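Local coordinates for Glyco_hydro_cc domain-containing protein (Blastomyces gilchristii, PDB 6UB0) that cleaves beta-1,3-glucan as a curdlan-specific exo-beta-1,3-glucanase of family GH128, captured here with laminaribiose in its -2 and -1 subsites, at residues L71-P76 and E87-A92; G53-D58 and Q94-P99; D58-I63 and A101-L106; V141-P146 and V150-R155. One frame throughout, in Å; residues are numbered along the deposited sequence.

Contact 1 of 4, residues L71-P76 and E87-A92. With GLC (alpha-D-glucopyranose), chain B.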
loop_
_atom_site.group_PDB
_atom_site.type_symbol
_atom_site.label_atom_id
_atom_site.label_comp_id
_atom_site.label_asym_id
_atom_site.label_seq_id
_atom_site.Cartn_x
_atom_site.Cartn_y
_atom_site.Cartn_z
ATOM N N LEU A 71 0.508 0.817 8.520
ATOM C CA LEU A 71 1.223 -0.072 7.538
ATOM C C LEU A 71 2.621 -0.445 8.051
ATOM O O LEU A 71 3.344 0.431 8.598
ATOM C CB LEU A 71 1.407 0.602 6.176
ATOM C CG LEU A 71 0.149 0.847 5.375
ATOM C CD1 LEU A 71 0.365 1.981 4.394
ATOM C CD2 LEU A 71 -0.383 -0.400 4.678
ATOM N N ALA A 72 3.054 -1.655 7.708
ATOM C CA ALA A 72 4.384 -2.156 8.094
ATOM C C ALA A 72 5.366 -1.982 6.933
ATOM O O ALA A 72 5.046 -1.235 5.994
ATOM C CB ALA A 72 4.271 -3.589 8.523
ATOM N N PHE A 73 6.490 -2.708 6.975
ATOM C CA PHE A 73 7.727 -2.408 6.225
ATOM C C PHE A 73 7.450 -2.381 4.711
ATOM O O PHE A 73 6.606 -3.102 4.171
ATOM C CB PHE A 73 8.802 -3.423 6.633
ATOM C CG PHE A 73 8.646 -3.877 8.077
ATOM C CD1 PHE A 73 8.781 -2.978 9.130
ATOM C CD2 PHE A 73 8.353 -5.207 8.380
ATOM C CE1 PHE A 73 8.641 -3.376 10.458
ATOM C CE2 PHE A 73 8.217 -5.613 9.717
ATOM C CZ PHE A 73 8.339 -4.695 10.742
ATOM N N ASN A 74 8.191 -1.517 4.041
ATOM C CA ASN A 74 8.149 -1.360 2.557
ATOM C C ASN A 74 9.095 -2.333 1.850
ATOM O O ASN A 74 10.286 -2.030 1.769
ATOM C CB ASN A 74 8.501 0.049 2.161
ATOM C CG ASN A 74 8.034 0.319 0.756
ATOM O OD1 ASN A 74 6.855 0.231 0.468
ATOM N ND2 ASN A 74 8.981 0.560 -0.125
ATOM N N GLU A 75 8.550 -3.332 1.194
ATOM C CA GLU A 75 9.395 -4.212 0.300
ATOM C C GLU A 75 10.582 -4.759 1.096
ATOM O O GLU A 75 11.771 -4.566 0.764
ATOM C CB GLU A 75 9.809 -3.497 -0.991
ATOM C CG GLU A 75 8.655 -3.357 -1.977
ATOM C CD GLU A 75 9.009 -2.858 -3.352
ATOM O OE1 GLU A 75 10.237 -2.701 -3.605
ATOM O OE2 GLU A 75 8.040 -2.745 -4.173
ATOM N N PRO A 76 10.300 -5.525 2.182
ATOM C CA PRO A 76 11.379 -6.200 2.904
ATOM C C PRO A 76 12.112 -7.220 1.997
ATOM O O PRO A 76 13.282 -7.536 2.240
ATOM C CB PRO A 76 10.621 -6.840 4.088
ATOM C CG PRO A 76 9.218 -7.075 3.548
ATOM C CD PRO A 76 8.966 -5.838 2.714
ATOM N N GLU A 87 12.070 -13.807 8.851
ATOM C CA GLU A 87 12.250 -14.048 10.311
ATOM C C GLU A 87 12.419 -12.702 11.025
ATOM O O GLU A 87 11.808 -12.519 12.089
ATOM C CB GLU A 87 13.476 -14.902 10.691
ATOM C CG GLU A 87 13.765 -16.124 9.838
ATOM C CD GLU A 87 15.203 -16.574 10.017
ATOM O OE1 GLU A 87 16.020 -16.211 9.180
ATOM O OE2 GLU A 87 15.514 -17.204 11.041
ATOM N N ALA A 88 13.247 -11.782 10.515
ATOM C CA ALA A 88 13.436 -10.521 11.273
ATOM C C ALA A 88 12.169 -9.659 11.153
ATOM O O ALA A 88 11.901 -8.835 12.050
ATOM C CB ALA A 88 14.624 -9.778 10.819
ATOM N N ALA A 89 11.464 -9.769 10.026
ATOM C CA ALA A 89 10.199 -9.015 9.854
ATOM C C ALA A 89 9.187 -9.492 10.895
ATOM O O ALA A 89 8.475 -8.625 11.474
ATOM C CB ALA A 89 9.666 -9.165 8.462
ATOM N N ALA A 90 9.087 -10.809 11.092
ATOM C CA ALA A 90 8.109 -11.444 12.015
ATOM C C ALA A 90 8.348 -10.899 13.424
ATOM O O ALA A 90 7.396 -10.430 14.090
ATOM C CB ALA A 90 8.234 -12.937 11.971
ATOM N N ALA A 91 9.615 -10.921 13.824
ATOM C CA ALA A 91 10.115 -10.439 15.121
ATOM C C ALA A 91 9.729 -8.979 15.273
ATOM O O ALA A 91 9.111 -8.634 16.291
ATOM C CB ALA A 91 11.615 -10.636 15.206
ATOM N N ALA A 92 10.102 -8.147 14.309
ATOM C CA ALA A 92 9.933 -6.685 14.428
ATOM C C ALA A 92 8.447 -6.342 14.288
ATOM O O ALA A 92 8.042 -5.291 14.814
ATOM C CB ALA A 92 10.781 -5.994 13.402
HETATM C C1 GLC B . 8.923 0.395 -5.359
HETATM C C2 GLC B . 9.424 1.047 -4.061
HETATM C C3 GLC B . 9.959 2.456 -4.325
HETATM C C4 GLC B . 10.979 2.408 -5.495
HETATM C C5 GLC B . 10.438 1.667 -6.688
HETATM C C6 GLC B . 11.391 1.553 -7.895
HETATM O O1 GLC B . 7.881 1.136 -6.011
HETATM O O2 GLC B . 8.461 1.169 -2.987
HETATM O O3 GLC B . 10.527 2.970 -3.120
HETATM O O4 GLC B . 11.198 3.705 -5.938
HETATM O O5 GLC B . 10.070 0.359 -6.247
HETATM O O6 GLC B . 12.675 1.472 -7.348
#

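Contact 2 of 4, residues G53-D58 and Q94-P99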
loop_
_atom_site.group_PDB
_atom_site.type_symbol
_atom_site.label_atom_id
_atom_site.label_comp_id
_atom_site.label_asym_id
_atom_site.label_seq_id
_atom_site.Cartn_x
_atom_site.Cartn_y
_atom_site.Cartn_z
ATOM N N GLY A 53 13.116 3.505 15.925
ATOM C CA GLY A 53 13.437 4.576 16.872
ATOM C C GLY A 53 12.241 5.421 17.257
ATOM O O GLY A 53 12.133 5.725 18.428
ATOM N N SER A 54 11.385 5.809 16.304
ATOM C CA SER A 54 10.288 6.795 16.519
ATOM C C SER A 54 8.904 6.138 16.457
ATOM O O SER A 54 7.894 6.807 16.768
ATOM C CB SER A 54 10.405 7.943 15.550
ATOM O OG SER A 54 10.076 7.529 14.245
ATOM N N TRP A 55 8.839 4.880 16.042
ATOM C CA TRP A 55 7.559 4.208 15.700
ATOM C C TRP A 55 6.556 4.303 16.860
ATOM O O TRP A 55 5.382 4.583 16.619
ATOM C CB TRP A 55 7.806 2.758 15.327
ATOM C CG TRP A 55 6.542 2.073 14.965
ATOM C CD1 TRP A 55 6.018 0.949 15.523
ATOM C CD2 TRP A 55 5.626 2.502 13.953
ATOM N NE1 TRP A 55 4.821 0.655 14.939
ATOM C CE2 TRP A 55 4.580 1.558 13.937
ATOM C CE3 TRP A 55 5.616 3.562 13.036
ATOM C CZ2 TRP A 55 3.534 1.638 13.026
ATOM C CZ3 TRP A 55 4.563 3.655 12.151
ATOM C CH2 TRP A 55 3.539 2.712 12.151
ATOM N N ASN A 56 6.982 4.053 18.095
ATOM C CA ASN A 56 6.044 4.169 19.240
ATOM C C ASN A 56 5.317 5.513 19.071
ATOM O O ASN A 56 4.028 5.512 19.034
ATOM C CB ASN A 56 6.868 3.900 20.488
ATOM C CG ASN A 56 7.842 2.827 20.062
ATOM O OD1 ASN A 56 8.914 3.120 19.488
ATOM N ND2 ASN A 56 7.349 1.599 20.057
ATOM N N ALA A 57 6.150 6.576 19.107
ATOM C CA ALA A 57 5.726 7.990 19.164
ATOM C C ALA A 57 4.880 8.271 17.942
ATOM O O ALA A 57 3.846 8.916 18.076
ATOM C CB ALA A 57 6.929 8.894 19.208
ATOM N N ASP A 58 5.301 7.761 16.785
ATOM C CA ASP A 58 4.640 8.066 15.489
ATOM C C ASP A 58 3.257 7.413 15.469
ATOM O O ASP A 58 2.294 8.126 15.170
ATOM C CB ASP A 58 5.515 7.625 14.317
ATOM C CG ASP A 58 6.892 8.270 14.247
ATOM O OD1 ASP A 58 6.996 9.489 14.462
ATOM O OD2 ASP A 58 7.844 7.539 13.878
ATOM N N GLN A 94 5.778 -8.318 15.293
ATOM C CA GLN A 94 5.204 -8.746 16.591
ATOM C C GLN A 94 5.554 -7.704 17.627
ATOM O O GLN A 94 4.646 -7.364 18.420
ATOM C CB GLN A 94 5.716 -10.122 16.989
ATOM C CG GLN A 94 4.852 -11.196 16.369
ATOM C CD GLN A 94 5.385 -12.549 16.720
ATOM O OE1 GLN A 94 5.232 -13.016 17.845
ATOM N NE2 GLN A 94 5.992 -13.185 15.746
ATOM N N LYS A 95 6.796 -7.228 17.590
ATOM C CA LYS A 95 7.325 -6.208 18.529
ATOM C C LYS A 95 6.655 -4.842 18.330
ATOM O O LYS A 95 6.253 -4.258 19.343
ATOM C CB LYS A 95 8.842 -6.053 18.431
ATOM C CG LYS A 95 9.455 -5.053 19.408
ATOM C CD LYS A 95 10.972 -5.255 19.589
ATOM C CE LYS A 95 11.731 -3.960 19.835
ATOM N NZ LYS A 95 11.772 -3.564 21.272
ATOM N N TYR A 96 6.613 -4.321 17.104
ATOM C CA TYR A 96 6.424 -2.873 16.822
ATOM C C TYR A 96 5.006 -2.594 16.295
ATOM O O TYR A 96 4.519 -1.476 16.499
ATOM C CB TYR A 96 7.496 -2.363 15.847
ATOM C CG TYR A 96 8.849 -2.098 16.464
ATOM C CD1 TYR A 96 9.040 -1.014 17.302
ATOM C CD2 TYR A 96 9.957 -2.881 16.153
ATOM C CE1 TYR A 96 10.278 -0.735 17.861
ATOM C CE2 TYR A 96 11.212 -2.609 16.689
ATOM C CZ TYR A 96 11.370 -1.531 17.557
ATOM O OH TYR A 96 12.587 -1.244 18.145
ATOM N N MET A 97 4.346 -3.576 15.676
ATOM C CA MET A 97 2.964 -3.427 15.152
ATOM C C MET A 97 1.888 -4.034 16.100
ATOM O O MET A 97 0.890 -3.318 16.387
ATOM C CB MET A 97 2.900 -4.060 13.765
ATOM C CG MET A 97 3.964 -3.474 12.810
ATOM S SD MET A 97 3.613 -1.807 12.176
ATOM C CE MET A 97 2.014 -2.047 11.399
ATOM N N ASN A 98 1.983 -5.328 16.464
ATOM C CA ASN A 98 0.952 -6.061 17.267
ATOM C C ASN A 98 0.403 -5.230 18.429
ATOM O O ASN A 98 -0.735 -5.426 18.816
ATOM C CB ASN A 98 1.483 -7.352 17.900
ATOM C CG ASN A 98 1.290 -8.565 17.018
ATOM O OD1 ASN A 98 1.172 -8.432 15.809
ATOM N ND2 ASN A 98 1.273 -9.755 17.597
ATOM N N PRO A 99 1.249 -4.452 19.139
ATOM C CA PRO A 99 0.816 -3.576 20.230
ATOM C C PRO A 99 -0.322 -2.589 19.960
ATOM O O PRO A 99 -0.946 -2.227 20.879
ATOM C CB PRO A 99 2.042 -2.699 20.537
ATOM C CG PRO A 99 3.181 -3.242 19.665
ATOM C CD PRO A 99 2.716 -4.581 19.133
#

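Contact 3 of 4, residues D58-I63 and A101-L106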
loop_
_atom_site.group_PDB
_atom_site.type_symbol
_atom_site.label_atom_id
_atom_site.label_comp_id
_atom_site.label_asym_id
_atom_site.label_seq_id
_atom_site.Cartn_x
_atom_site.Cartn_y
_atom_site.Cartn_z
ATOM N N ASP A 58 5.301 7.761 16.785
ATOM C CA ASP A 58 4.640 8.066 15.489
ATOM C C ASP A 58 3.257 7.413 15.469
ATOM O O ASP A 58 2.294 8.126 15.170
ATOM C CB ASP A 58 5.515 7.625 14.317
ATOM C CG ASP A 58 6.892 8.270 14.247
ATOM O OD1 ASP A 58 6.996 9.489 14.462
ATOM O OD2 ASP A 58 7.844 7.539 13.878
ATOM N N ALA A 59 3.146 6.125 15.837
ATOM C CA ALA A 59 1.843 5.422 15.937
ATOM C C ALA A 59 0.918 6.207 16.904
ATOM O O ALA A 59 -0.320 6.330 16.656
ATOM C CB ALA A 59 2.052 3.982 16.362
ATOM N N GLU A 60 1.487 6.760 17.981
ATOM C CA GLU A 60 0.685 7.515 18.982
ATOM C C GLU A 60 0.026 8.741 18.330
ATOM O O GLU A 60 -1.184 8.859 18.511
ATOM C CB GLU A 60 1.532 7.918 20.196
ATOM C CG GLU A 60 1.574 6.950 21.418
ATOM C CD GLU A 60 0.403 5.968 21.833
ATOM O OE1 GLU A 60 -0.760 6.386 21.745
ATOM O OE2 GLU A 60 0.680 4.847 22.368
ATOM N N ALA A 61 0.771 9.638 17.655
ATOM C CA ALA A 61 0.243 10.888 17.036
ATOM C C ALA A 61 -0.904 10.560 16.076
ATOM O O ALA A 61 -1.940 11.299 16.080
ATOM C CB ALA A 61 1.346 11.632 16.314
ATOM N N GLY A 62 -0.696 9.507 15.279
ATOM C CA GLY A 62 -1.556 9.136 14.141
ATOM C C GLY A 62 -2.877 8.583 14.625
ATOM O O GLY A 62 -3.928 9.014 14.084
ATOM N N ILE A 63 -2.814 7.642 15.575
ATOM C CA ILE A 63 -4.015 7.110 16.282
ATOM C C ILE A 63 -4.695 8.317 16.930
ATOM O O ILE A 63 -5.894 8.468 16.705
ATOM C CB ILE A 63 -3.654 6.014 17.296
ATOM C CG1 ILE A 63 -3.234 4.730 16.587
ATOM C CG2 ILE A 63 -4.805 5.750 18.264
ATOM C CD1 ILE A 63 -2.392 3.816 17.435
ATOM N N ALA A 101 -2.826 -3.218 17.891
ATOM C CA ALA A 101 -3.906 -4.058 17.325
ATOM C C ALA A 101 -5.275 -3.594 17.830
ATOM O O ALA A 101 -6.232 -3.669 17.048
ATOM C CB ALA A 101 -3.684 -5.499 17.680
ATOM N N ALA A 102 -5.357 -3.155 19.082
ATOM C CA ALA A 102 -6.639 -2.799 19.733
ATOM C C ALA A 102 -7.143 -1.462 19.161
ATOM O O ALA A 102 -8.363 -1.276 19.068
ATOM C CB ALA A 102 -6.476 -2.785 21.239
ATOM N N ARG A 103 -6.234 -0.605 18.692
ATOM C CA ARG A 103 -6.547 0.796 18.324
ATOM C C ARG A 103 -6.462 1.023 16.808
ATOM O O ARG A 103 -6.900 2.052 16.330
ATOM C CB ARG A 103 -5.671 1.712 19.181
ATOM C CG ARG A 103 -6.197 1.804 20.610
ATOM C CD ARG A 103 -5.275 2.397 21.677
ATOM N NE ARG A 103 -3.854 2.043 21.611
ATOM C CZ ARG A 103 -2.852 2.919 21.647
ATOM N NH1 ARG A 103 -3.108 4.218 21.713
ATOM N NH2 ARG A 103 -1.596 2.490 21.536
ATOM N N ALA A 104 -5.997 0.056 16.035
ATOM C CA ALA A 104 -5.814 0.286 14.595
ATOM C C ALA A 104 -5.744 -1.053 13.876
ATOM O O ALA A 104 -5.339 -2.092 14.514
ATOM C CB ALA A 104 -4.568 1.117 14.409
ATOM N N ARG A 105 -6.168 -1.021 12.616
ATOM C CA ARG A 105 -6.026 -2.170 11.712
ATOM C C ARG A 105 -4.577 -2.125 11.202
ATOM O O ARG A 105 -4.025 -1.005 11.037
ATOM C CB ARG A 105 -7.144 -2.116 10.679
ATOM C CG ARG A 105 -8.512 -1.973 11.317
ATOM C CD ARG A 105 -9.581 -1.958 10.266
ATOM N NE ARG A 105 -9.604 -3.224 9.565
ATOM C CZ ARG A 105 -9.249 -3.376 8.295
ATOM N NH1 ARG A 105 -8.829 -2.334 7.602
ATOM N NH2 ARG A 105 -9.264 -4.577 7.742
ATOM N N LEU A 106 -3.932 -3.288 11.228
ATOM C CA LEU A 106 -2.496 -3.460 10.947
ATOM C C LEU A 106 -2.361 -4.115 9.572
ATOM O O LEU A 106 -3.031 -5.178 9.291
ATOM C CB LEU A 106 -1.880 -4.303 12.062
ATOM C CG LEU A 106 -2.081 -3.746 13.468
ATOM C CD1 LEU A 106 -1.405 -4.623 14.534
ATOM C CD2 LEU A 106 -1.592 -2.306 13.550
#

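Contact 4 of 4, residues V141-P146 and V150-R155. With GLC (alpha-D-glucopyranose), chain B.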
loop_
_atom_site.group_PDB
_atom_site.type_symbol
_atom_site.label_atom_id
_atom_site.label_comp_id
_atom_site.label_asym_id
_atom_site.label_seq_id
_atom_site.Cartn_x
_atom_site.Cartn_y
_atom_site.Cartn_z
ATOM N N VAL A 141 0.469 -5.315 -0.760
ATOM C CA VAL A 141 1.285 -5.807 -1.912
ATOM C C VAL A 141 1.495 -4.705 -2.964
ATOM O O VAL A 141 0.731 -3.714 -3.020
ATOM C CB VAL A 141 0.583 -7.006 -2.582
ATOM C CG1 VAL A 141 0.349 -8.148 -1.568
ATOM C CG2 VAL A 141 -0.681 -6.544 -3.292
ATOM N N HIS A 142 2.478 -4.901 -3.819
ATOM C CA HIS A 142 2.845 -3.954 -4.890
ATOM C C HIS A 142 2.950 -4.664 -6.236
ATOM O O HIS A 142 3.534 -5.743 -6.204
ATOM C CB HIS A 142 4.222 -3.426 -4.673
ATOM C CG HIS A 142 4.392 -2.555 -3.502
ATOM N ND1 HIS A 142 5.604 -2.139 -3.133
ATOM C CD2 HIS A 142 3.501 -2.044 -2.624
ATOM C CE1 HIS A 142 5.500 -1.322 -2.107
ATOM N NE2 HIS A 142 4.211 -1.251 -1.745
ATOM N N TRP A 143 2.539 -4.051 -7.367
ATOM C CA TRP A 143 2.757 -4.621 -8.711
ATOM C C TRP A 143 3.226 -3.514 -9.673
ATOM O O TRP A 143 2.507 -2.498 -9.772
ATOM C CB TRP A 143 1.501 -5.344 -9.203
ATOM C CG TRP A 143 1.757 -6.026 -10.503
ATOM C CD1 TRP A 143 2.270 -7.276 -10.694
ATOM C CD2 TRP A 143 1.641 -5.435 -11.800
ATOM N NE1 TRP A 143 2.387 -7.536 -12.040
ATOM C CE2 TRP A 143 2.018 -6.419 -12.742
ATOM C CE3 TRP A 143 1.228 -4.185 -12.255
ATOM C CZ2 TRP A 143 1.962 -6.175 -14.108
ATOM C CZ3 TRP A 143 1.168 -3.950 -13.611
ATOM C CH2 TRP A 143 1.545 -4.932 -14.530
ATOM N N HIS A 144 4.437 -3.639 -10.235
ATOM C CA HIS A 144 4.972 -2.756 -11.298
ATOM C C HIS A 144 5.284 -3.634 -12.513
ATOM O O HIS A 144 5.798 -4.740 -12.351
ATOM C CB HIS A 144 6.239 -2.021 -10.889
ATOM C CG HIS A 144 6.074 -1.118 -9.710
ATOM N ND1 HIS A 144 6.253 0.262 -9.811
ATOM C CD2 HIS A 144 5.793 -1.380 -8.420
ATOM C CE1 HIS A 144 6.063 0.815 -8.635
ATOM N NE2 HIS A 144 5.763 -0.165 -7.776
ATOM N N GLY A 145 4.988 -3.131 -13.694
ATOM C CA GLY A 145 5.176 -3.923 -14.911
ATOM C C GLY A 145 4.609 -3.164 -16.092
ATOM O O GLY A 145 3.859 -2.196 -15.908
ATOM N N PRO A 146 5.010 -3.556 -17.319
ATOM C CA PRO A 146 4.428 -2.942 -18.499
ATOM C C PRO A 146 2.795 -2.907 -18.353
ATOM O O PRO A 146 2.345 -3.812 -17.755
ATOM C CB PRO A 146 4.999 -3.809 -19.637
ATOM C CG PRO A 146 6.308 -4.310 -19.082
ATOM C CD PRO A 146 6.012 -4.582 -17.625
ATOM N N VAL A 150 -1.282 -6.709 -18.043
ATOM C CA VAL A 150 -2.467 -6.480 -17.164
ATOM C C VAL A 150 -2.918 -7.796 -16.538
ATOM O O VAL A 150 -3.335 -7.790 -15.369
ATOM C CB VAL A 150 -3.652 -5.897 -17.945
ATOM C CG1 VAL A 150 -4.884 -5.808 -17.057
ATOM C CG2 VAL A 150 -3.318 -4.556 -18.579
ATOM N N ASP A 151 -2.941 -8.877 -17.313
ATOM C CA ASP A 151 -3.417 -10.165 -16.754
ATOM C C ASP A 151 -2.603 -10.449 -15.466
ATOM O O ASP A 151 -3.081 -10.964 -14.390
ATOM C CB ASP A 151 -3.258 -11.302 -17.763
ATOM C CG ASP A 151 -3.591 -10.796 -19.149
ATOM O OD1 ASP A 151 -4.791 -10.602 -19.381
ATOM O OD2 ASP A 151 -2.626 -10.505 -19.932
ATOM N N ASP A 152 -1.252 -10.375 -15.649
ATOM C CA ASP A 152 -0.286 -10.752 -14.593
ATOM C C ASP A 152 -0.641 -9.913 -13.353
ATOM O O ASP A 152 -0.623 -10.471 -12.234
ATOM C CB ASP A 152 1.159 -10.601 -15.057
ATOM C CG ASP A 152 2.174 -10.744 -13.944
ATOM O OD1 ASP A 152 2.249 -11.844 -13.344
ATOM O OD2 ASP A 152 2.901 -9.761 -13.689
ATOM N N PHE A 153 -0.994 -8.648 -13.556
ATOM C CA PHE A 153 -1.467 -7.767 -12.452
ATOM C C PHE A 153 -2.516 -8.549 -11.643
ATOM O O PHE A 153 -2.299 -8.837 -10.464
ATOM C CB PHE A 153 -1.952 -6.400 -12.945
ATOM C CG PHE A 153 -2.551 -5.572 -11.834
ATOM C CD1 PHE A 153 -1.747 -4.955 -10.878
ATOM C CD2 PHE A 153 -3.925 -5.493 -11.683
ATOM C CE1 PHE A 153 -2.314 -4.229 -9.836
ATOM C CE2 PHE A 153 -4.490 -4.779 -10.637
ATOM C CZ PHE A 153 -3.683 -4.136 -9.723
ATOM N N LYS A 154 -3.579 -8.980 -12.300
ATOM C CA LYS A 154 -4.814 -9.519 -11.667
ATOM C C LYS A 154 -4.536 -10.853 -10.974
ATOM O O LYS A 154 -5.160 -11.125 -9.936
ATOM C CB LYS A 154 -5.883 -9.636 -12.749
ATOM C CG LYS A 154 -6.160 -8.321 -13.462
ATOM C CD LYS A 154 -7.171 -8.430 -14.595
ATOM C CE LYS A 154 -8.587 -8.149 -14.149
ATOM N NZ LYS A 154 -9.505 -7.967 -15.294
ATOM N N ARG A 155 -3.670 -11.678 -11.566
ATOM C CA ARG A 155 -3.291 -13.029 -11.084
ATOM C C ARG A 155 -2.591 -12.828 -9.742
ATOM O O ARG A 155 -2.984 -13.446 -8.699
ATOM C CB ARG A 155 -2.399 -13.653 -12.178
ATOM C CG ARG A 155 -1.701 -14.964 -11.831
ATOM C CD ARG A 155 -0.574 -14.860 -10.793
ATOM N NE ARG A 155 0.550 -13.975 -11.155
ATOM C CZ ARG A 155 1.635 -13.743 -10.397
ATOM N NH1 ARG A 155 1.753 -14.293 -9.198
ATOM N NH2 ARG A 155 2.590 -12.932 -10.833
HETATM C C1 GLC B . 8.923 0.395 -5.359
HETATM C C2 GLC B . 9.424 1.047 -4.061
HETATM C C3 GLC B . 9.959 2.456 -4.325
HETATM C C4 GLC B . 10.979 2.408 -5.495
HETATM C C5 GLC B . 10.438 1.667 -6.688
HETATM C C6 GLC B . 11.391 1.553 -7.895
HETATM O O1 GLC B . 7.881 1.136 -6.011
HETATM O O2 GLC B . 8.461 1.169 -2.987
HETATM O O3 GLC B . 10.527 2.970 -3.120
HETATM O O4 GLC B . 11.198 3.705 -5.938
HETATM O O5 GLC B . 10.070 0.359 -6.247
HETATM O O6 GLC B . 12.675 1.472 -7.348
#

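Contact 1 of 4, residues L71-P76 and E87-A92
Phe73 reaches from the loop after strand 69-71 to helix 86-96, where its ring meets Ala89 and Ala92. CB points at the helix, and CG lies anti to the carbonyl carbon with an unusually small chi1 of -31°. On the ring, CD2 comes first to the helix, at the methyl of Ala89. CE2 goes deeper, lying 4.0 Å from Ala89 CB and 3.5 Å from Ala89 O, an oxygen that sits at the ring edge near its plane. At the tip, CZ is 3.8 Å from Ala92 CB, which approaches obliquely. Ala89 and Ala92 are three residues apart and thus on one side of the helix, and their small methyls let the ring come near the backbone; Met84 and Pro109 also touch Phe73. The segment belongs to a TIM-barrel hydrolase, and it follows the C-terminal end of a barrel strand, where such enzymes bind substrate. The consecutive Asn74 and Glu75 there recall the Asn-Glu pair of clan GH-A glycosidases. Asn74 sends ND2 to the glucose O2 in a nearly straight hydrogen bond (3.0 Å, 171°), and ND2 also binds Gln81. Glu75 stretches out beyond CG and brings OE2 to 3.5 Å from the glucose C1, while His142 ND1 holds the same oxygen.

Contact 2 of 4, residues G53-D58 and Q94-P99
The indole of Trp55 slots against Tyr96 and Met97, joining helix 52-64 to the C-terminal part of helix 86-96 and the residues that follow it. This is the tight part. Trp55 CG is anti to the backbone N (chi1 -179°), which extends the indole straight at the other segment. Tyr96 O lies in the indole plane at its edge, 2.7 Å from Trp55 NE1, yet the hydrogen bond is weak because it is bent to 128°. Trp55 CD1 also packs 3.6 Å from Tyr96 CB as the two side chains run past each other in opposite directions. Met97, folded at chi2 and chi3, crosses the indole at about a right angle and sets SD 3.5 Å from Trp55 CZ2, an oblique Met-aromatic contact. The outer part is looser. Exposed Asn56 brings ND2 only to 4.2 Å from Tyr96 CD1, at the edge of the phenol ring. That ring carries Lys95 CG over one face, toward the rim, and stacks with Tyr52, while Leu46 touches both Trp55 and Tyr96 from a loop. Shape and dispersion therefore carry most of this barrel helix-to-helix junction, and the one polar link gives a buried indole N-H an acceptor at the cost of an angled bond.

Contact 3 of 4, residues D58-I63 and A101-L106
Arg103 and Glu60 face each other across the outer side of the barrel, pairing the turn before strand 105-111 with helix 52-64. The pairing is two-pronged. Arg103 NH1 gives a straight hydrogen bond to Glu60 OE1 (3.2 Å, 177°), met on the syn side of the carboxylate and lying in the guanidinium plane. Arg103 NH2 reaches Glu60 OE2 at 3.4 Å, a weak second bond. The flat groups are 27° from coplanar, near the geometry of a bidentate salt bridge but slightly stretched. Glu60 starts out away from the turn, and a bend at chi2 (-29°) folds its carboxylate back to the arginine. Ile63, one helical turn on, backs the arginine: its CD1 lies over one face of the guanidinium, toward the rim, its CG2 is 4.1 Å from Arg103 NH1, and its CG1 is 4.4 Å from Ala104 CB. Ala104 also packs on Leu70 of strand 69-71. Polar groups nearby have partners of their own. Ile63 N bonds Ala59 O (3.0 Å) within the helix, Asp58 OD1 pairs with Arg32, Arg105 NH1 with Glu204, and the main-chain N of Leu106 with Asp137 OD2. In the beta/alpha barrel the contact joins helix 52-64 to the loop that leads from helix 86-96 into strand 105-111, at that strand's N-terminal end. The chemistry is that of a surface salt bridge: both residues are exposed, so water would be expected to screen the charges, and the gain in stability is probably modest despite two bonds.

Contact 4 of 4, residues V141-P146 and V150-R155
Trp143 of strand 138-146 turns its indole onto the first turns of helix 150-166, meeting Asp152 and Phe153. Its CG is anti to the backbone N (chi1 -175°), carrying the ring straight out from the strand. Asp152 and Phe153 have the same anti first torsion, which brings both back to the indole. The CB of Phe153 sits over the centre of the six-membered ring, 3.8 Å from its centroid, as a CH-pi contact, and Phe153 CD1 comes to 3.4 Å from Trp143 CE3. The planes are 75° apart, an offset edge-to-face pair with the phenyl edge toward the indole face. Gly145 N lies over the other face of the indole, toward the rim. At its edge NE1 donates to Asp152 OD2 (2.8 Å, 159°), in the indole plane but from above the carboxylate plane. The contact closes the strand-to-helix half of a beta-alpha-beta unit. His142 and His144 point away from the helix into the sugar pocket, His144 NE2 lying 3.0 Å from the glucose O1. The Asp152 carboxylate divides its work: OD2 takes the indole N-H, while OD1 takes Arg155 NH2 at 2.8 Å in a salt bridge, an arrangement that probably keeps it ionised and fixes its rotation.

Contacts 1 and 4 are buried and aromatic, and each carries pocket residues beside the packing, on the loop after strand 69-71 and on strand 138-146; they meet through Glu75 and His142, and both touch the same glucose. Contacts 2 and 3 are only partly buried and lie toward the outside of the barrel. Helix 86-96 serves contacts 1 and 2, helix 52-64 serves contacts 2 and 3, and Asp58 belongs to both of the latter. Met97 CE packs on Leu71, linking contact 2 to contact 1. The chemistry changes accordingly: ring-to-methyl packing with no hydrogen bond across contact 1, an indole N-H bent onto a backbone carbonyl in contact 2, exposed charges in contact 3, and an indole N-H on a carboxylate in contact 4.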